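Local structure of pili retraction protein PilT (Thermus thermophilus, 5FL3) at residues P34-V37 / K42-P45; A18-R23 / A88-N93. The protein binds adenine nucleotide and probably hydrolyses ATP as a motor for pilus retraction. One frame throughout, in Å; residues are numbered along the deposited sequence.

Interaction 1 of 2, residues P34-V37 / K42-P45; sequences PPTV and KLRP
Val37 and Arg44 form an antiparallel hydrogen-bonded pair, each residue giving its N-H to the carbonyl of the other. Val37 N reaches Arg44 O at 2.7 Å. In return, Arg44 N reaches Val37 O at 2.6 Å. Next to it, Thr36 and Pro45 make a non-hydrogen-bonded pair, with CA atoms 4.2 Å apart and no backbone bond between its members. Alongside this pair, CG of Pro34 rests against CB of Pro45 at 3.9 Å, the two side chains side by side and pointing the same way.

The two branches of Thr36 go separate ways, the methyl across to Arg44 and the hydroxyl back to its own segment. At chi1 -65° its methyl CG2 is anti to the backbone N and comes down on Arg44 O at 3.3 Å, with the CB and CD2 of Leu43 beside it. OG1 donates to Pro34 O from above the carbonyl plane, a bond that ties the threonine to the Pro34-Pro35 segment leading into the strand. Leu43 also brings its CD2 to 3.7 Å from Val37 O. Val37 uses the opposite face of the sheet from Thr36; its CG2, set between the backbone N and the carbonyl carbon (chi1 -60°), passes 3.6 Å from Arg44 O, while the residue as a whole is buried against Met19 of helix 11-21. The aliphatic start of Arg44 shares that face, but its extended chain carries the guanidinium away from Val37, with Lys42 CE at the guanidinium edge. These pairs belong to the beta hairpin of strands 36-39 and 42-45, whose second strand borders the six-stranded antiparallel sheet.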
# COMPACT_ATOMS: atom_id res chain seq x y z
N PRO A 34 20.98 -19.37 2.77
CA PRO A 34 20.91 -19.05 4.19
C PRO A 34 19.57 -18.38 4.51
O PRO A 34 18.89 -17.93 3.58
CB PRO A 34 22.08 -18.10 4.38
CG PRO A 34 22.16 -17.39 3.06
CD PRO A 34 21.79 -18.40 2.02
N PRO A 35 19.19 -18.33 5.79
CA PRO A 35 18.04 -17.50 6.19
C PRO A 35 18.17 -16.10 5.59
O PRO A 35 19.19 -15.45 5.76
CB PRO A 35 18.14 -17.48 7.71
CG PRO A 35 18.78 -18.78 8.05
CD PRO A 35 19.80 -19.01 6.95
N THR A 36 17.15 -15.67 4.87
CA THR A 36 17.23 -14.45 4.06
C THR A 36 16.12 -13.50 4.45
O THR A 36 14.96 -13.90 4.61
CB THR A 36 17.16 -14.79 2.56
OG1 THR A 36 18.32 -15.55 2.19
CG2 THR A 36 17.05 -13.50 1.70
N VAL A 37 16.46 -12.23 4.62
CA VAL A 37 15.43 -11.30 5.01
C VAL A 37 15.23 -10.26 3.92
O VAL A 37 16.15 -9.94 3.16
CB VAL A 37 15.75 -10.60 6.35
CG1 VAL A 37 15.89 -11.64 7.46
CG2 VAL A 37 17.00 -9.77 6.21
N LYS A 42 14.70 -4.82 -0.06
CA LYS A 42 15.75 -5.67 -0.62
C LYS A 42 16.04 -6.92 0.20
O LYS A 42 16.06 -6.89 1.45
CB LYS A 42 17.05 -4.88 -0.80
CG LYS A 42 17.91 -5.37 -1.99
CD LYS A 42 19.20 -4.54 -2.14
CE LYS A 42 19.68 -4.01 -0.79
NZ LYS A 42 20.73 -2.96 -0.90
N LEU A 43 16.25 -8.02 -0.52
CA LEU A 43 16.60 -9.29 0.10
C LEU A 43 18.04 -9.26 0.52
O LEU A 43 18.90 -8.80 -0.24
CB LEU A 43 16.36 -10.46 -0.83
CG LEU A 43 14.91 -10.83 -1.05
CD1 LEU A 43 14.88 -12.05 -1.96
CD2 LEU A 43 14.24 -11.11 0.27
N ARG A 44 18.30 -9.73 1.72
CA ARG A 44 19.66 -9.79 2.22
C ARG A 44 19.80 -11.06 3.02
O ARG A 44 18.85 -11.49 3.68
CB ARG A 44 20.00 -8.55 3.05
CG ARG A 44 20.27 -7.32 2.20
CD ARG A 44 20.79 -6.15 3.04
NE ARG A 44 21.03 -4.95 2.24
CZ ARG A 44 21.65 -3.86 2.69
NH1 ARG A 44 22.11 -3.83 3.94
NH2 ARG A 44 21.82 -2.81 1.90
N PRO A 45 20.96 -11.71 2.91
CA PRO A 45 21.17 -12.93 3.70
C PRO A 45 21.28 -12.56 5.16
O PRO A 45 21.75 -11.48 5.48
CB PRO A 45 22.50 -13.49 3.14
CG PRO A 45 23.17 -12.34 2.43
CD PRO A 45 22.08 -11.38 2.01

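Interaction 2 of 2, residues A18-R23 / A88-N93; sequences AMVQAR and ARFRCN
Val20, in the last turn of helix 11-21, meets Ala88 and Phe90 of strand 88-97 through its two methyls. Its CB points toward the strand. From there CG1, anti to the backbone N (chi1 178°), reaches the methyl of Ala88, with Val20 CG1 and Ala88 CB 4.1 Å apart. The second branch, CG2, lies beside the backbone N and bridges both strand residues: it is 4.0 Å from Ala88 CB and 3.5 Å from Phe90 CZ, with Phe90 CE1 slightly farther off. Thus the fork of the valine straddles the alanine methyl, and one of its prongs also touches the aromatic ring.

The Phe90 side chain comes from the opposite direction. With CG anti to its own carbonyl carbon (chi1 -56°), the ring extends toward the helix and presents its far edge, so Val20 CG2 sits near the ring plane rather than over a face. The contact is entirely apolar and small, burying 96 Å² in all, and both strand residues are buried.

Just beyond Val20 the helix ends in a Schellman motif: Arg23 takes a positive phi, and its N donates to Val20 O at 2.8 Å. The residue whose side chain meets the strand therefore also receives a closing bond of the helix with its carbonyl. On the strand side, Phe90 packs on Ile27 of strand 26-30, Met105 and Val107 of strand 100-108, and Tyr82 and Ile84 of strand 78-84. Helix 11-21 thus lies against the antiparallel sheet, with Val20 meeting strand 88-97 and the preceding Met19 touching Ile27.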
# COMPACT_ATOMS: atom_id res chain seq x y z
N ALA A 18 15.63 -11.43 16.25
CA ALA A 18 16.69 -10.58 15.73
C ALA A 18 16.31 -10.03 14.35
O ALA A 18 16.47 -8.82 14.08
CB ALA A 18 17.99 -11.35 15.67
N MET A 19 15.81 -10.91 13.48
CA MET A 19 15.34 -10.51 12.16
C MET A 19 14.29 -9.39 12.25
O MET A 19 14.40 -8.36 11.57
CB MET A 19 14.78 -11.72 11.39
CG MET A 19 15.88 -12.73 11.04
SD MET A 19 15.43 -14.09 9.96
CE MET A 19 14.25 -14.90 10.96
N VAL A 20 13.29 -9.57 13.10
CA VAL A 20 12.28 -8.53 13.25
C VAL A 20 12.91 -7.21 13.72
O VAL A 20 12.58 -6.14 13.20
CB VAL A 20 11.18 -8.96 14.22
CG1 VAL A 20 10.18 -7.83 14.40
CG2 VAL A 20 10.48 -10.22 13.72
N GLN A 21 13.83 -7.28 14.69
CA GLN A 21 14.47 -6.07 15.21
C GLN A 21 15.36 -5.40 14.16
O GLN A 21 15.60 -4.18 14.23
CB GLN A 21 15.27 -6.40 16.46
CG GLN A 21 14.38 -6.61 17.69
CD GLN A 21 15.17 -6.95 18.94
OE1 GLN A 21 16.24 -7.58 18.87
NE2 GLN A 21 14.66 -6.52 20.09
N ALA A 22 15.83 -6.18 13.19
CA ALA A 22 16.53 -5.63 12.03
C ALA A 22 15.59 -4.97 11.01
O ALA A 22 16.04 -4.53 9.96
CB ALA A 22 17.35 -6.73 11.35
N ARG A 23 14.30 -4.92 11.33
CA ARG A 23 13.24 -4.35 10.48
C ARG A 23 12.89 -5.19 9.25
O ARG A 23 12.52 -4.67 8.19
CB ARG A 23 13.62 -2.93 10.02
CG ARG A 23 13.44 -1.87 11.11
CD ARG A 23 13.86 -0.52 10.58
NE ARG A 23 15.17 -0.60 9.94
CZ ARG A 23 15.38 -0.36 8.65
NH1 ARG A 23 14.36 -0.02 7.86
NH2 ARG A 23 16.61 -0.45 8.15
N ALA A 88 6.41 -10.11 17.57
CA ALA A 88 5.79 -9.90 16.27
C ALA A 88 4.67 -10.88 16.03
O ALA A 88 4.59 -11.93 16.67
CB ALA A 88 6.81 -10.01 15.17
N ARG A 89 3.81 -10.51 15.09
CA ARG A 89 2.83 -11.40 14.49
C ARG A 89 3.23 -11.66 13.06
O ARG A 89 3.58 -10.72 12.32
CB ARG A 89 1.42 -10.82 14.54
CG ARG A 89 0.94 -10.39 15.91
CD ARG A 89 -0.56 -10.53 16.00
NE ARG A 89 -1.11 -9.91 17.20
CZ ARG A 89 -2.40 -9.93 17.54
NH1 ARG A 89 -3.29 -10.56 16.77
NH2 ARG A 89 -2.80 -9.32 18.65
N PHE A 90 3.17 -12.94 12.67
CA PHE A 90 3.54 -13.41 11.33
C PHE A 90 2.38 -14.10 10.65
O PHE A 90 1.62 -14.81 11.28
CB PHE A 90 4.71 -14.41 11.39
CG PHE A 90 5.94 -13.89 12.08
CD1 PHE A 90 6.92 -13.19 11.38
CD2 PHE A 90 6.14 -14.12 13.44
CE1 PHE A 90 8.08 -12.71 12.01
CE2 PHE A 90 7.29 -13.64 14.10
CZ PHE A 90 8.26 -12.94 13.37
N ARG A 91 2.24 -13.88 9.35
CA ARG A 91 1.50 -14.82 8.52
C ARG A 91 2.55 -15.63 7.77
O ARG A 91 3.54 -15.08 7.30
CB ARG A 91 0.53 -14.11 7.57
CG ARG A 91 -0.77 -13.62 8.22
CD ARG A 91 -1.99 -14.01 7.38
NE ARG A 91 -2.27 -15.44 7.46
CZ ARG A 91 -3.21 -15.99 8.24
NH1 ARG A 91 -4.00 -15.23 8.99
NH2 ARG A 91 -3.37 -17.32 8.25
N CYS A 92 2.34 -16.93 7.68
CA CYS A 92 3.37 -17.83 7.17
C CYS A 92 2.86 -18.69 6.04
O CYS A 92 1.76 -19.24 6.11
CB CYS A 92 3.91 -18.73 8.30
SG CYS A 92 4.43 -17.80 9.75
N ASN A 93 3.67 -18.80 5.00
CA ASN A 93 3.35 -19.67 3.91
C ASN A 93 4.37 -20.78 3.79
O ASN A 93 5.52 -20.56 3.42
CB ASN A 93 3.25 -18.88 2.61
CG ASN A 93 1.84 -18.45 2.34
OD1 ASN A 93 1.04 -19.20 1.76
ND2 ASN A 93 1.50 -17.24 2.78

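How the interactions relate
Both interactions involve the six-stranded antiparallel sheet, their centres 13 Å apart. Interaction 1 pairs neighbouring strands at its border and is partly buried, whereas interaction 2 is a buried contact between a helix and an inner strand. The chemistry follows: main-chain hydrogen bonds dominate the hairpin, with side chains packing around them, while methyls and a ring edge make up the helix contact. Helix 11-21 links the two. The residue before Val20, Met19, brings its SD to within 3.5 Å of Val37 CG1, so consecutive helix positions reach separate strands. In sequence, the hairpin lies between the helix and strand 88-97.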